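Local coordinates for dally-like, isoform A (Drosophila melanogaster, PDB 6XTZ), which binds Wnt and hedgehog family proteins as a cell-surface glypican and shields the palmitoleate lipid of Wnt so that it can signal at a distance, at residues A[170-175]-A[316-321]; A[180-185]-A[305-310]. The protein carries 5 engineered substitutions. One frame throughout, in Å; residues are numbered along the deposited sequence.

Contact 1. Residues A[170-175]-A[316-321]; sequences RCVSEH and NRVFQG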
ATOM      1  N   ARG A 170     -39.028   2.570  26.810  1.00111.04           N
ATOM      2  CA  ARG A 170     -37.725   3.205  26.983  1.00112.79           C
ATOM      3  C   ARG A 170     -37.045   2.732  28.259  1.00113.74           C
ATOM      4  O   ARG A 170     -35.814   2.620  28.304  1.00112.62           O
ATOM      5  CB  ARG A 170     -37.880   4.726  26.998  1.00115.50           C
ATOM      6  CG  ARG A 170     -38.624   5.296  25.799  1.00117.74           C
ATOM      7  CD  ARG A 170     -38.817   6.794  25.958  1.00120.91           C
ATOM      8  NE  ARG A 170     -39.591   7.370  24.863  1.00124.89           N
ATOM      9  CZ  ARG A 170     -39.920   8.654  24.778  1.00128.55           C
ATOM     10  NH1 ARG A 170     -39.545   9.502  25.727  1.00130.48           N
ATOM     11  NH2 ARG A 170     -40.627   9.092  23.746  1.00128.76           N
ATOM     12  N   CYS A 171     -37.831   2.457  29.304  1.00114.12           N
ATOM     13  CA  CYS A 171     -37.272   1.889  30.524  1.00112.49           C
ATOM     14  C   CYS A 171     -36.711   0.498  30.265  1.00104.45           C
ATOM     15  O   CYS A 171     -35.642   0.146  30.777  1.00105.38           O
ATOM     16  CB  CYS A 171     -38.339   1.849  31.619  1.00119.49           C
ATOM     17  SG  CYS A 171     -37.723   1.380  33.257  1.00124.33           S
ATOM     18  N   VAL A 172     -37.416  -0.305  29.464  1.00 92.09           N
ATOM     19  CA  VAL A 172     -36.901  -1.619  29.092  1.00 83.15           C
ATOM     20  C   VAL A 172     -35.634  -1.474  28.261  1.00 80.30           C
ATOM     21  O   VAL A 172     -34.658  -2.208  28.458  1.00 79.08           O
ATOM     22  CB  VAL A 172     -37.978  -2.428  28.342  1.00 77.32           C
ATOM     23  CG1 VAL A 172     -37.450  -3.807  27.976  1.00 77.64           C
ATOM     24  CG2 VAL A 172     -39.238  -2.539  29.182  1.00 72.98           C
ATOM     25  N   SER A 173     -35.622  -0.518  27.330  1.00 79.03           N
ATOM     26  CA  SER A 173     -34.432  -0.288  26.516  1.00 79.80           C
ATOM     27  C   SER A 173     -33.259   0.161  27.377  1.00 82.01           C
ATOM     28  O   SER A 173     -32.137  -0.336  27.227  1.00 81.48           O
ATOM     29  CB  SER A 173     -34.732   0.744  25.429  1.00 77.99           C
ATOM     30  OG  SER A 173     -33.603   0.952  24.598  1.00 74.93           O
ATOM     31  N   GLU A 174     -33.501   1.105  28.291  1.00 83.38           N
ATOM     32  CA  GLU A 174     -32.433   1.582  29.163  1.00 86.08           C
ATOM     33  C   GLU A 174     -31.946   0.494  30.110  1.00 87.00           C
ATOM     34  O   GLU A 174     -30.753   0.444  30.430  1.00 84.80           O
ATOM     35  CB  GLU A 174     -32.905   2.802  29.955  1.00 90.72           C
ATOM     36  CG  GLU A 174     -32.817   4.113  29.191  1.00 96.37           C
ATOM     37  CD  GLU A 174     -31.386   4.585  29.008  1.00100.59           C
ATOM     38  OE1 GLU A 174     -30.508   4.146  29.781  1.00102.05           O
ATOM     39  OE2 GLU A 174     -31.138   5.395  28.089  1.00101.83           O
ATOM     40  N   HIS A 175     -32.842  -0.384  30.562  1.00 91.62           N
ATOM     41  CA  HIS A 175     -32.437  -1.445  31.475  1.00 92.15           C
ATOM     42  C   HIS A 175     -31.780  -2.610  30.745  1.00 87.31           C
ATOM     43  O   HIS A 175     -30.920  -3.285  31.320  1.00 83.81           O
ATOM     44  CB  HIS A 175     -33.640  -1.933  32.283  1.00100.18           C
ATOM     45  CG  HIS A 175     -34.094  -0.963  33.331  1.00108.06           C
ATOM     46  ND1 HIS A 175     -34.897  -1.332  34.390  1.00111.33           N
ATOM     47  CD2 HIS A 175     -33.854   0.360  33.484  1.00109.21           C
ATOM     48  CE1 HIS A 175     -35.131  -0.277  35.149  1.00112.69           C
ATOM     49  NE2 HIS A 175     -34.511   0.763  34.622  1.00111.34           N
ATOM     50  N   ASN A 316     -37.993 -10.515  36.164  1.00114.63           N
ATOM     51  CA  ASN A 316     -38.266  -9.909  37.461  1.00116.54           C
ATOM     52  C   ASN A 316     -37.416  -8.666  37.690  1.00116.35           C
ATOM     53  O   ASN A 316     -37.878  -7.715  38.331  1.00121.30           O
ATOM     54  CB  ASN A 316     -38.025 -10.923  38.582  1.00118.29           C
ATOM     55  CG  ASN A 316     -39.000 -12.087  38.537  1.00119.15           C
ATOM     56  OD1 ASN A 316     -40.187 -11.910  38.260  1.00118.22           O
ATOM     57  ND2 ASN A 316     -38.501 -13.287  38.810  1.00120.06           N
ATOM     58  N   ARG A 317     -36.184  -8.653  37.175  1.00109.25           N
ATOM     59  CA  ARG A 317     -35.328  -7.483  37.340  1.00109.08           C
ATOM     60  C   ARG A 317     -35.779  -6.331  36.452  1.00109.89           C
ATOM     61  O   ARG A 317     -35.523  -5.164  36.774  1.00107.02           O
ATOM     62  CB  ARG A 317     -33.873  -7.855  37.047  1.00106.08           C
ATOM     63  CG  ARG A 317     -32.862  -6.781  37.413  1.00107.09           C
ATOM     64  CD  ARG A 317     -31.438  -7.289  37.251  1.00109.66           C
ATOM     65  NE  ARG A 317     -30.452  -6.235  37.467  1.00112.54           N
ATOM     66  CZ  ARG A 317     -29.137  -6.410  37.370  1.00115.60           C
ATOM     67  NH1 ARG A 317     -28.645  -7.603  37.062  1.00115.69           N
ATOM     68  NH2 ARG A 317     -28.313  -5.394  37.583  1.00117.39           N
ATOM     69  N   VAL A 318     -36.450  -6.631  35.338  1.00113.30           N
ATOM     70  CA  VAL A 318     -36.976  -5.573  34.481  1.00111.23           C
ATOM     71  C   VAL A 318     -38.166  -4.891  35.146  1.00112.25           C
ATOM     72  O   VAL A 318     -38.300  -3.662  35.099  1.00112.52           O
ATOM     73  CB  VAL A 318     -37.340  -6.137  33.096  1.00107.92           C
ATOM     74  CG1 VAL A 318     -38.084  -5.097  32.274  1.00106.15           C
ATOM     75  CG2 VAL A 318     -36.088  -6.590  32.365  1.00105.24           C
ATOM     76  N   PHE A 319     -39.046  -5.673  35.781  1.00112.34           N
ATOM     77  CA  PHE A 319     -40.164  -5.085  36.513  1.00111.47           C
ATOM     78  C   PHE A 319     -39.680  -4.169  37.629  1.00114.10           C
ATOM     79  O   PHE A 319     -40.336  -3.169  37.940  1.00110.01           O
ATOM     80  CB  PHE A 319     -41.061  -6.187  37.082  1.00106.79           C
ATOM     81  CG  PHE A 319     -41.857  -6.921  36.040  1.00103.22           C
ATOM     82  CD1 PHE A 319     -42.196  -6.307  34.845  1.00 99.72           C
ATOM     83  CD2 PHE A 319     -42.268  -8.226  36.257  1.00103.12           C
ATOM     84  CE1 PHE A 319     -42.929  -6.981  33.886  1.00 98.57           C
ATOM     85  CE2 PHE A 319     -43.001  -8.906  35.303  1.00102.91           C
ATOM     86  CZ  PHE A 319     -43.332  -8.282  34.116  1.00101.13           C
ATOM     87  N   GLN A 320     -38.539  -4.489  38.236  1.00120.02           N
ATOM     88  CA  GLN A 320     -37.923  -3.615  39.228  1.00124.67           C
ATOM     89  C   GLN A 320     -37.288  -2.426  38.520  1.00126.33           C
ATOM     90  O   GLN A 320     -36.270  -2.572  37.836  1.00125.42           O
ATOM     91  CB  GLN A 320     -36.885  -4.386  40.038  1.00127.95           C
ATOM     92  CG  GLN A 320     -37.427  -5.618  40.742  1.00132.83           C
ATOM     93  CD  GLN A 320     -36.331  -6.465  41.358  1.00135.33           C
ATOM     94  OE1 GLN A 320     -35.156  -6.097  41.328  1.00132.81           O
ATOM     95  NE2 GLN A 320     -36.709  -7.609  41.918  1.00138.95           N
ATOM     96  N   GLY A 321     -37.887  -1.247  38.675  1.00128.88           N
ATOM     97  CA  GLY A 321     -37.407  -0.034  38.050  1.00126.28           C
ATOM     98  C   GLY A 321     -38.274   0.468  36.916  1.00122.02           C
ATOM     99  O   GLY A 321     -38.180   1.650  36.561  1.00118.96           O
TER
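C171, V172 and H175 of helix 169-176 meet V318, Q320 and G321 of helix 296-322. This is helix-on-helix packing at one end of the elongated, all-helical glypican core. The axes of the short segments come within 9.8 Å, and their N-to-C directions differ by 120°. A covalent link runs from the contact itself: C171 SG forms a disulfide with C322, the residue after G321. With C171 SG anti to the backbone N (chi1 -172°), the sulfur reaches across to 3.3 Å from G321 O. The apolar part is small. V172 CG2 and V318 CG1 touch at 4.2 Å, and F155 of helix 139-158 packs on both valines. The H175 imidazole makes the remaining close approaches, none of them a hydrogen bond. Its CE1 corner points at the backbone of 320-321. Q320 O meets the ring edge near its plane, 3.7 Å from H175 CE1. C171 SG sits over one ring face, 3.5 Å above the plane and shifted toward the rim. The glycine backbone lies at the edge instead. G321 has a positive phi (108°) and no CB, and its CA lies in the ring plane, 3.7 Å from H175 CE1.

Contact 2. Residues A[180-185]-A[305-310]; sequences KPFGDV and MNFQDS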
ATOM      1  N   LYS A 180     -27.651  -8.789  30.311  1.00 69.11           N
ATOM      2  CA  LYS A 180     -27.101  -9.710  29.317  1.00 65.50           C
ATOM      3  C   LYS A 180     -28.033 -10.907  29.174  1.00 63.44           C
ATOM      4  O   LYS A 180     -27.731 -12.006  29.654  1.00 68.07           O
ATOM      5  CB  LYS A 180     -25.691 -10.154  29.705  1.00 68.46           C
ATOM      6  CG  LYS A 180     -24.706  -9.009  29.884  1.00 68.80           C
ATOM      7  CD  LYS A 180     -24.573  -8.190  28.608  1.00 67.02           C
ATOM      8  CE  LYS A 180     -23.634  -7.009  28.803  1.00 65.14           C
ATOM      9  NZ  LYS A 180     -23.622  -6.109  27.619  1.00 66.71           N
ATOM     10  N   PRO A 181     -29.174 -10.730  28.502  1.00 64.86           N
ATOM     11  CA  PRO A 181     -30.156 -11.825  28.426  1.00 67.97           C
ATOM     12  C   PRO A 181     -29.642 -13.059  27.705  1.00 65.65           C
ATOM     13  O   PRO A 181     -30.044 -14.177  28.051  1.00 63.01           O
ATOM     14  CB  PRO A 181     -31.338 -11.190  27.674  1.00 68.77           C
ATOM     15  CG  PRO A 181     -31.111  -9.711  27.743  1.00 66.11           C
ATOM     16  CD  PRO A 181     -29.632  -9.524  27.793  1.00 66.81           C
ATOM     17  N   PHE A 182     -28.771 -12.893  26.711  1.00 56.17           N
ATOM     18  CA  PHE A 182     -28.243 -14.009  25.939  1.00 55.32           C
ATOM     19  C   PHE A 182     -26.865 -14.454  26.413  1.00 56.51           C
ATOM     20  O   PHE A 182     -26.202 -15.228  25.716  1.00 54.65           O
ATOM     21  CB  PHE A 182     -28.177 -13.643  24.453  1.00 55.48           C
ATOM     22  CG  PHE A 182     -29.495 -13.213  23.869  1.00 59.61           C
ATOM     23  CD1 PHE A 182     -30.689 -13.708  24.367  1.00 61.16           C
ATOM     24  CD2 PHE A 182     -29.535 -12.312  22.816  1.00 64.08           C
ATOM     25  CE1 PHE A 182     -31.897 -13.311  23.828  1.00 62.98           C
ATOM     26  CE2 PHE A 182     -30.742 -11.912  22.272  1.00 65.26           C
ATOM     27  CZ  PHE A 182     -31.925 -12.412  22.779  1.00 64.64           C
ATOM     28  N   GLY A 183     -26.421 -13.989  27.577  1.00 56.00           N
ATOM     29  CA  GLY A 183     -25.066 -14.255  28.015  1.00 54.32           C
ATOM     30  C   GLY A 183     -24.063 -13.360  27.317  1.00 54.25           C
ATOM     31  O   GLY A 183     -24.352 -12.188  27.055  1.00 48.50           O
ATOM     32  N   ASP A 184     -22.885 -13.898  27.004  1.00 56.73           N
ATOM     33  CA  ASP A 184     -21.832 -13.147  26.333  1.00 57.08           C
ATOM     34  C   ASP A 184     -21.820 -13.368  24.824  1.00 55.74           C
ATOM     35  O   ASP A 184     -20.893 -12.910  24.148  1.00 57.61           O
ATOM     36  CB  ASP A 184     -20.467 -13.508  26.928  1.00 58.73           C
ATOM     37  CG  ASP A 184     -20.157 -14.994  26.837  1.00 61.36           C
ATOM     38  OD1 ASP A 184     -20.970 -15.750  26.266  1.00 61.10           O
ATOM     39  OD2 ASP A 184     -19.093 -15.408  27.342  1.00 65.40           O
ATOM     40  N   VAL A 185     -22.824 -14.064  24.286  1.00 50.87           N
ATOM     41  CA  VAL A 185     -22.849 -14.344  22.846  1.00 48.28           C
ATOM     42  C   VAL A 185     -22.984 -13.069  22.020  1.00 43.29           C
ATOM     43  O   VAL A 185     -22.229 -12.920  21.037  1.00 41.53           O
ATOM     44  CB  VAL A 185     -23.942 -15.376  22.531  1.00 46.05           C
ATOM     45  CG1 VAL A 185     -24.067 -15.588  21.030  1.00 45.42           C
ATOM     46  CG2 VAL A 185     -23.644 -16.691  23.235  1.00 45.97           C
ATOM     47  N   MET A 305     -30.298 -20.989  25.038  1.00 65.97           N
ATOM     48  CA  MET A 305     -30.040 -21.712  26.279  1.00 66.90           C
ATOM     49  C   MET A 305     -29.792 -20.752  27.436  1.00 64.64           C
ATOM     50  O   MET A 305     -30.260 -20.984  28.557  1.00 62.85           O
ATOM     51  CB  MET A 305     -28.849 -22.654  26.088  1.00 75.28           C
ATOM     52  CG  MET A 305     -28.134 -23.049  27.371  1.00 85.27           C
ATOM     53  SD  MET A 305     -26.662 -24.040  27.046  1.00 95.57           S
ATOM     54  CE  MET A 305     -25.752 -23.825  28.573  1.00 96.43           C
ATOM     55  N   ASN A 306     -29.064 -19.660  27.182  1.00 63.60           N
ATOM     56  CA  ASN A 306     -28.832 -18.671  28.229  1.00 61.61           C
ATOM     57  C   ASN A 306     -30.099 -17.894  28.561  1.00 58.02           C
ATOM     58  O   ASN A 306     -30.276 -17.458  29.703  1.00 58.86           O
ATOM     59  CB  ASN A 306     -27.718 -17.708  27.812  1.00 61.64           C
ATOM     60  CG  ASN A 306     -26.375 -18.395  27.664  1.00 67.89           C
ATOM     61  OD1 ASN A 306     -26.107 -19.408  28.308  1.00 71.44           O
ATOM     62  ND2 ASN A 306     -25.520 -17.841  26.812  1.00 70.17           N
ATOM     63  N   PHE A 307     -30.986 -17.706  27.582  1.00 58.58           N
ATOM     64  CA  PHE A 307     -32.226 -16.984  27.831  1.00 64.71           C
ATOM     65  C   PHE A 307     -33.257 -17.829  28.566  1.00 66.50           C
ATOM     66  O   PHE A 307     -34.130 -17.269  29.234  1.00 66.29           O
ATOM     67  CB  PHE A 307     -32.818 -16.478  26.513  1.00 71.82           C
ATOM     68  CG  PHE A 307     -33.965 -15.524  26.693  1.00 78.60           C
ATOM     69  CD1 PHE A 307     -33.733 -14.190  26.985  1.00 80.87           C
ATOM     70  CD2 PHE A 307     -35.274 -15.960  26.571  1.00 80.00           C
ATOM     71  CE1 PHE A 307     -34.784 -13.309  27.153  1.00 79.98           C
ATOM     72  CE2 PHE A 307     -36.329 -15.082  26.738  1.00 79.82           C
ATOM     73  CZ  PHE A 307     -36.084 -13.755  27.030  1.00 77.67           C
ATOM     74  N   GLN A 308     -33.180 -19.156  28.457  1.00 72.03           N
ATOM     75  CA  GLN A 308     -34.085 -20.013  29.212  1.00 76.03           C
ATOM     76  C   GLN A 308     -33.634 -20.181  30.656  1.00 86.36           C
ATOM     77  O   GLN A 308     -34.468 -20.407  31.540  1.00 94.55           O
ATOM     78  CB  GLN A 308     -34.206 -21.379  28.534  1.00 72.14           C
ATOM     79  CG  GLN A 308     -34.882 -21.334  27.173  1.00 70.83           C
ATOM     80  CD  GLN A 308     -34.878 -22.680  26.475  1.00 75.65           C
ATOM     81  OE1 GLN A 308     -34.169 -23.600  26.881  1.00 82.08           O
ATOM     82  NE2 GLN A 308     -35.673 -22.801  25.418  1.00 74.41           N
ATOM     83  N   ASP A 309     -32.329 -20.075  30.914  1.00 87.88           N
ATOM     84  CA  ASP A 309     -31.828 -20.157  32.280  1.00 88.12           C
ATOM     85  C   ASP A 309     -31.963 -18.832  33.018  1.00 84.07           C
ATOM     86  O   ASP A 309     -32.145 -18.824  34.241  1.00 85.00           O
ATOM     87  CB  ASP A 309     -30.364 -20.604  32.279  1.00 92.20           C
ATOM     88  CG  ASP A 309     -30.173 -21.975  31.663  1.00 98.93           C
ATOM     89  OD1 ASP A 309     -31.184 -22.612  31.299  1.00103.08           O
ATOM     90  OD2 ASP A 309     -29.011 -22.416  31.542  1.00100.42           O
ATOM     91  N   SER A 310     -31.884 -17.713  32.302  1.00 96.89           N
ATOM     92  CA  SER A 310     -31.941 -16.391  32.908  1.00 91.63           C
ATOM     93  C   SER A 310     -33.229 -15.641  32.599  1.00 86.13           C
ATOM     94  O   SER A 310     -33.380 -14.497  33.039  1.00 80.07           O
ATOM     95  CB  SER A 310     -30.739 -15.553  32.456  1.00 93.57           C
ATOM     96  OG  SER A 310     -30.801 -14.241  32.986  1.00 96.51           O
TER
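F182 and N306 mark the closest backbone approach, with their CA atoms 5.2 Å apart. Segment 180-185 is irregular and folds through two successive turns. A type I turn runs from K180 to G183 and is closed by G183 N to K180 O. A type II' turn follows from F182 to V185 and leads into helix 185-216. Segment 305-310 is helical. Backbone also meets backbone at P181 O, which receives a CA-H...O contact from F307 CA at 3.6 Å.

The one hydrogen bond between the segments joins N306 ND2 to F182 O at 2.9 Å. It is nearly straight, with an angle of 167° at the hydrogen. The oxygen lies almost in the amide plane of N306, but ND2 stands well above the carbonyl plane of F182. N306 CG stands anti to its own carbonyl carbon (chi1 -65°), which sets N306 CG 3.7 Å from F182 O. N306 ND2 also lies 3.8 Å from G183 CA. In the helical glypican core the loop holding these two turns joins helix 169-176 to helix 185-216. The side chain of V185 is about 8 Å from the bound O-palmitoleoyl serine.

The apolar contacts are made by P181, F182 and F307. P181 CB meets the edge of the F307 ring in plane, 3.9 Å from F307 CD1. F182 CE1 comes to 3.8 Å from F307 CD1, with the two rings oblique. M154 of helix 139-158 touches both phenylalanines, and Y151 meets the F182 ring edge-to-face.

After the N-terminal helices, up to helix 139-158, the chain reaches helix 169-176, which carries one side of contact 1. The loop with 180-185 follows and carries one side of contact 2. The chain then enters helix 185-216 and passes through mostly helical structure to helix 296-322. That helix supplies the second side of both contacts. Residues 305-310 close a loop of 119 intervening residues at contact 2. This loop lies inside the 140-residue loop closed by residues 316-321 at contact 1. The contact centres lie 16 Å apart, and their nearest atoms about 6 Å. Together they tie helix 169-176 and the following loop to two parts of helix 296-322, in reverse order along the chain.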